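PDB 3LV4: glycoside hydrolase YxiA from Bacillus licheniformis, which probably hydrolyses glycosidic bonds in L-arabinan, as a calcium-binding member of glycoside hydrolase family 43. Local coordinates for residues Y90-A95 against P149-D154; L173-D176 against F181-P184. One frame throughout, in Å; residues are numbered along the deposited sequence.

Contact 1 (Y90-A95 against P149-D154); sequences YMYYNA and PHTFFD
The backbones of 90-95 and 149-154 stay apart: their nearest CA atoms, of Tyr92 and Pro149, are 6.6 Å from each other, and no hydrogen bond joins the two segments. They belong to neighbouring four-stranded antiparallel blades of the five-bladed beta-propeller expected of family 43. Strand 89-96 is the second strand of its blade, and strand 150-153 is the first of the next. Side chains fill the seam between them. Tyr92 and Pro149 meet at the root of the tyrosine, where CB of Tyr92 lies 3.6 Å from CG of Pro149. The same CG of Pro149 also rests 3.5 Å from the backbone O of Tyr92. Asn94 borders the proline ring from the same strand as Tyr92. With CG of Tyr92 anti to the carbonyl carbon (chi1 -65°), the ring extends past the proline to Thr151; its OH is hydrogen-bonded to the O of Gly180. The Thr151 side chain crosses the tyrosine at about a right angle. CG2 of Thr151 touches near the hydroxyl end, 3.9 Å from OH of Tyr92. Met161 of strand 159-163 packs on both Pro149 and Thr151. Thr151 OG1 is buried and has no hydrogen-bond partner in the model. It sits over the centre of the Tyr92 ring, 3.2 Å above the plane, a position consistent with a hydroxyl-pi contact.

Contact 2 (L173-D176 against F181-P184); sequences LEMD and FPLP
Met175 and Pro182 form a single antiparallel bridge, with their CA atoms 4.1 Å apart. They are a non-hydrogen-bonded pair, so the bridge needs no N-H from the proline. Two backbone bonds flank the pair. Asp176 N gives its hydrogen to Phe181 O at 2.7 Å, nearly straight at 170°. Leu183 N gives its hydrogen to Glu174 O at 3.0 Å. The bridge closes a short loop that follows strand 170-175, and Asp176 OD1 braces it by accepting from the N atoms of Lys178 and Thr179. On one side, the side chains of Met175 and Pro182 lie alongside each other. The selenomethionine bends at chi2 (-63°) and chi3, which brings its SE to 3.9 Å from CG of Pro182. On the other side, Leu183 spreads its two methyls over the strand. CD1 of Leu183 lies 3.5 Å from CG of Glu174, against an extended chain whose OE1 makes a salt bridge with Lys158. CD2 of Leu183 rests 3.7 Å from CA of Asp176. With an alanine here both methyl contacts would go, which would probably uncover part of the Glu174 chain and the Asp176 backbone. Within the blade, Met175 pairs with Leu159 of strand 159-163, and toward the preceding blade Met175 and Pro182 both pack on Phe123 of strand 118-126.

In the fold
Contacts 1 and 2 are centred 11 Å apart and join through packing: CE1 of Tyr92 touches CE of Met175 at 3.6 Å. Both involve the blade made by strands 150-153, 159-163, 170-175 and 190-193. Contact 1 joins its first strand to the preceding blade, while contact 2 pairs its third strand with the loop that follows. Contact 1 is nearer the predicted catalytic centre. The side chain of Pro149 is about 5 Å from that of Asp148, the residue predicted to tune Glu201, the likely proton donor, and about 6 Å from a bound calcium ion. Contact 2 lies further out, with the Met175 side chain about 14 Å from a calcium ion.

Contact 1 (Y90-A95 against P149-D154)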
loop_
_atom_site.group_PDB
_atom_site.type_symbol
_atom_site.label_atom_id
_atom_site.label_comp_id
_atom_site.label_asym_id
_atom_site.label_seq_id
_atom_site.Cartn_x
_atom_site.Cartn_y
_atom_site.Cartn_z
ATOM N N TYR A 90 -16.318 6.381 10.224
ATOM C CA TYR A 90 -16.457 7.327 9.130
ATOM C C TYR A 90 -15.894 6.725 7.859
ATOM O O TYR A 90 -14.681 6.491 7.753
ATOM C CB TYR A 90 -15.727 8.630 9.475
ATOM C CG TYR A 90 -16.453 9.450 10.515
ATOM C CD1 TYR A 90 -16.556 9.013 11.835
ATOM C CD2 TYR A 90 -17.052 10.651 10.171
ATOM C CE1 TYR A 90 -17.235 9.755 12.776
ATOM C CE2 TYR A 90 -17.728 11.402 11.095
ATOM C CZ TYR A 90 -17.822 10.956 12.396
ATOM O OH TYR A 90 -18.511 11.719 13.306
HETATM N N MSE A 91 -16.788 6.454 6.908
HETATM C CA MSE A 91 -16.400 5.934 5.610
HETATM C C MSE A 91 -16.267 7.050 4.587
HETATM O O MSE A 91 -17.212 7.787 4.310
HETATM C CB MSE A 91 -17.407 4.903 5.104
HETATM C CG MSE A 91 -17.076 4.377 3.703
HETATM SE SE MSE A 91 -18.458 3.161 3.003
HETATM C CE MSE A 91 -18.183 1.675 4.258
ATOM N N TYR A 92 -15.072 7.169 4.032
ATOM C CA TYR A 92 -14.829 8.081 2.938
ATOM C C TYR A 92 -14.987 7.288 1.650
ATOM O O TYR A 92 -14.119 6.495 1.283
ATOM C CB TYR A 92 -13.446 8.711 3.104
ATOM C CG TYR A 92 -13.428 9.572 4.354
ATOM C CD1 TYR A 92 -13.684 10.938 4.282
ATOM C CD2 TYR A 92 -13.239 9.007 5.615
ATOM C CE1 TYR A 92 -13.704 11.730 5.427
ATOM C CE2 TYR A 92 -13.263 9.790 6.766
ATOM C CZ TYR A 92 -13.493 11.150 6.660
ATOM O OH TYR A 92 -13.534 11.936 7.790
ATOM N N TYR A 93 -16.131 7.479 0.995
ATOM C CA TYR A 93 -16.492 6.693 -0.173
ATOM C C TYR A 93 -16.322 7.532 -1.430
ATOM O O TYR A 93 -16.310 8.768 -1.372
ATOM C CB TYR A 93 -17.940 6.198 -0.058
ATOM C CG TYR A 93 -18.950 7.322 -0.097
ATOM C CD1 TYR A 93 -19.298 7.925 -1.300
ATOM C CD2 TYR A 93 -19.540 7.794 1.068
ATOM C CE1 TYR A 93 -20.213 8.965 -1.345
ATOM C CE2 TYR A 93 -20.470 8.827 1.034
ATOM C CZ TYR A 93 -20.795 9.414 -0.176
ATOM O OH TYR A 93 -21.708 10.445 -0.217
ATOM N N ASN A 94 -16.204 6.862 -2.572
ATOM C CA ASN A 94 -16.011 7.569 -3.829
ATOM C C ASN A 94 -16.385 6.700 -5.020
ATOM O O ASN A 94 -16.346 5.466 -4.951
ATOM C CB ASN A 94 -14.559 8.057 -3.943
ATOM C CG ASN A 94 -13.547 6.940 -3.735
ATOM O OD1 ASN A 94 -13.115 6.662 -2.610
ATOM N ND2 ASN A 94 -13.166 6.298 -4.814
ATOM N N ALA A 95 -16.778 7.349 -6.109
ATOM C CA ALA A 95 -17.048 6.650 -7.355
ATOM C C ALA A 95 -16.394 7.430 -8.485
ATOM O O ALA A 95 -16.208 8.644 -8.381
ATOM C CB ALA A 95 -18.541 6.517 -7.592
ATOM N N PRO A 149 -9.077 7.764 -0.768
ATOM C CA PRO A 149 -8.702 8.457 0.468
ATOM C C PRO A 149 -8.086 7.548 1.537
ATOM O O PRO A 149 -8.357 6.344 1.593
ATOM C CB PRO A 149 -10.050 8.965 0.984
ATOM C CG PRO A 149 -11.014 7.880 0.520
ATOM C CD PRO A 149 -10.539 7.594 -0.883
ATOM N N HIS A 150 -7.248 8.151 2.374
ATOM C CA HIS A 150 -6.875 7.587 3.663
ATOM C C HIS A 150 -6.962 8.698 4.698
ATOM O O HIS A 150 -6.226 9.684 4.623
ATOM C CB HIS A 150 -5.458 7.020 3.652
ATOM C CG HIS A 150 -5.004 6.565 5.002
ATOM N ND1 HIS A 150 -3.687 6.613 5.405
ATOM C CD2 HIS A 150 -5.708 6.079 6.050
ATOM C CE1 HIS A 150 -3.598 6.154 6.643
ATOM N NE2 HIS A 150 -4.809 5.826 7.059
ATOM N N THR A 151 -7.867 8.532 5.653
ATOM C CA THR A 151 -8.102 9.531 6.684
ATOM C C THR A 151 -7.480 9.042 7.975
ATOM O O THR A 151 -7.773 7.934 8.439
ATOM C CB THR A 151 -9.607 9.762 6.882
ATOM O OG1 THR A 151 -10.164 10.288 5.665
ATOM C CG2 THR A 151 -9.859 10.734 8.034
ATOM N N PHE A 152 -6.603 9.850 8.550
ATOM C CA PHE A 152 -5.817 9.371 9.680
ATOM C C PHE A 152 -5.489 10.497 10.634
ATOM O O PHE A 152 -5.396 11.657 10.230
ATOM C CB PHE A 152 -4.515 8.731 9.191
ATOM C CG PHE A 152 -3.563 9.711 8.549
ATOM C CD1 PHE A 152 -2.509 10.258 9.273
ATOM C CD2 PHE A 152 -3.727 10.088 7.223
ATOM C CE1 PHE A 152 -1.636 11.164 8.684
ATOM C CE2 PHE A 152 -2.853 10.989 6.625
ATOM C CZ PHE A 152 -1.810 11.538 7.361
ATOM N N PHE A 153 -5.304 10.140 11.901
ATOM C CA PHE A 153 -4.832 11.088 12.899
ATOM C C PHE A 153 -3.304 11.094 12.904
ATOM O O PHE A 153 -2.677 10.024 12.844
ATOM C CB PHE A 153 -5.311 10.673 14.289
ATOM C CG PHE A 153 -6.789 10.850 14.513
ATOM C CD1 PHE A 153 -7.657 9.778 14.383
ATOM C CD2 PHE A 153 -7.302 12.085 14.894
ATOM C CE1 PHE A 153 -9.020 9.934 14.611
ATOM C CE2 PHE A 153 -8.662 12.257 15.120
ATOM C CZ PHE A 153 -9.525 11.176 14.982
ATOM N N ASP A 154 -2.696 12.280 12.989
ATOM C CA ASP A 154 -1.253 12.334 13.207
ATOM C C ASP A 154 -0.952 12.194 14.701
ATOM O O ASP A 154 -1.863 11.997 15.509
ATOM C CB ASP A 154 -0.593 13.579 12.574
ATOM C CG ASP A 154 -0.965 14.886 13.275
ATOM O OD1 ASP A 154 -1.382 14.855 14.454
ATOM O OD2 ASP A 154 -0.811 15.954 12.639
#

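Contact 2 (L173-D176 against F181-P184)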
loop_
_atom_site.group_PDB
_atom_site.type_symbol
_atom_site.label_atom_id
_atom_site.label_comp_id
_atom_site.label_asym_id
_atom_site.label_seq_id
_atom_site.Cartn_x
_atom_site.Cartn_y
_atom_site.Cartn_z
ATOM N N LEU A 173 -5.451 16.971 2.848
ATOM C CA LEU A 173 -6.339 17.983 3.414
ATOM C C LEU A 173 -6.373 17.851 4.924
ATOM O O LEU A 173 -6.333 16.736 5.451
ATOM C CB LEU A 173 -7.761 17.774 2.877
ATOM C CG LEU A 173 -8.042 18.309 1.470
ATOM C CD1 LEU A 173 -9.276 17.681 0.865
ATOM C CD2 LEU A 173 -8.185 19.831 1.517
ATOM N N GLU A 174 -6.459 18.979 5.627
ATOM C CA GLU A 174 -6.704 18.914 7.059
ATOM C C GLU A 174 -8.195 18.748 7.293
ATOM O O GLU A 174 -9.010 19.393 6.622
ATOM C CB GLU A 174 -6.193 20.151 7.793
ATOM C CG GLU A 174 -6.180 19.930 9.295
ATOM C CD GLU A 174 -5.420 21.002 10.053
ATOM O OE1 GLU A 174 -5.289 20.850 11.287
ATOM O OE2 GLU A 174 -4.960 21.988 9.421
HETATM N N MSE A 175 -8.553 17.878 8.233
HETATM C CA MSE A 175 -9.959 17.528 8.451
HETATM C C MSE A 175 -10.466 18.015 9.807
HETATM O O MSE A 175 -9.692 18.177 10.755
HETATM C CB MSE A 175 -10.154 16.009 8.358
HETATM C CG MSE A 175 -9.525 15.382 7.124
HETATM SE SE MSE A 175 -10.314 16.034 5.447
HETATM C CE MSE A 175 -11.858 14.820 5.324
ATOM N N ASP A 176 -11.773 18.249 9.872
ATOM C CA ASP A 176 -12.463 18.604 11.106
ATOM C C ASP A 176 -12.694 17.341 11.948
ATOM O O ASP A 176 -13.359 16.408 11.512
ATOM C CB ASP A 176 -13.798 19.279 10.763
ATOM C CG ASP A 176 -14.495 19.848 11.976
ATOM O OD1 ASP A 176 -14.818 19.068 12.903
ATOM O OD2 ASP A 176 -14.733 21.079 12.002
ATOM N N PHE A 181 -15.447 16.312 7.960
ATOM C CA PHE A 181 -15.272 17.010 6.680
ATOM C C PHE A 181 -13.994 17.852 6.689
ATOM O O PHE A 181 -13.455 18.141 7.749
ATOM C CB PHE A 181 -16.456 17.935 6.397
ATOM C CG PHE A 181 -17.734 17.214 6.068
ATOM C CD1 PHE A 181 -17.907 16.591 4.839
ATOM C CD2 PHE A 181 -18.772 17.182 6.980
ATOM C CE1 PHE A 181 -19.101 15.935 4.529
ATOM C CE2 PHE A 181 -19.969 16.531 6.682
ATOM C CZ PHE A 181 -20.132 15.903 5.453
ATOM N N PRO A 182 -13.521 18.277 5.501
ATOM C CA PRO A 182 -12.333 19.140 5.470
ATOM C C PRO A 182 -12.552 20.494 6.144
ATOM O O PRO A 182 -13.657 21.045 6.066
ATOM C CB PRO A 182 -12.101 19.356 3.969
ATOM C CG PRO A 182 -12.725 18.155 3.313
ATOM C CD PRO A 182 -13.945 17.874 4.145
ATOM N N LEU A 183 -11.510 21.028 6.780
ATOM C CA LEU A 183 -11.554 22.402 7.276
ATOM C C LEU A 183 -11.750 23.321 6.075
ATOM O O LEU A 183 -11.348 22.981 4.975
ATOM C CB LEU A 183 -10.260 22.760 8.024
ATOM C CG LEU A 183 -9.919 21.905 9.250
ATOM C CD1 LEU A 183 -8.610 22.354 9.889
ATOM C CD2 LEU A 183 -11.030 21.947 10.265
ATOM N N PRO A 184 -12.365 24.496 6.279
ATOM C CA PRO A 184 -12.680 25.362 5.136
ATOM C C PRO A 184 -11.441 25.985 4.498
ATOM O O PRO A 184 -10.388 26.074 5.133
ATOM C CB PRO A 184 -13.536 26.482 5.754
ATOM C CG PRO A 184 -13.815 26.070 7.157
ATOM C CD PRO A 184 -12.755 25.102 7.561
#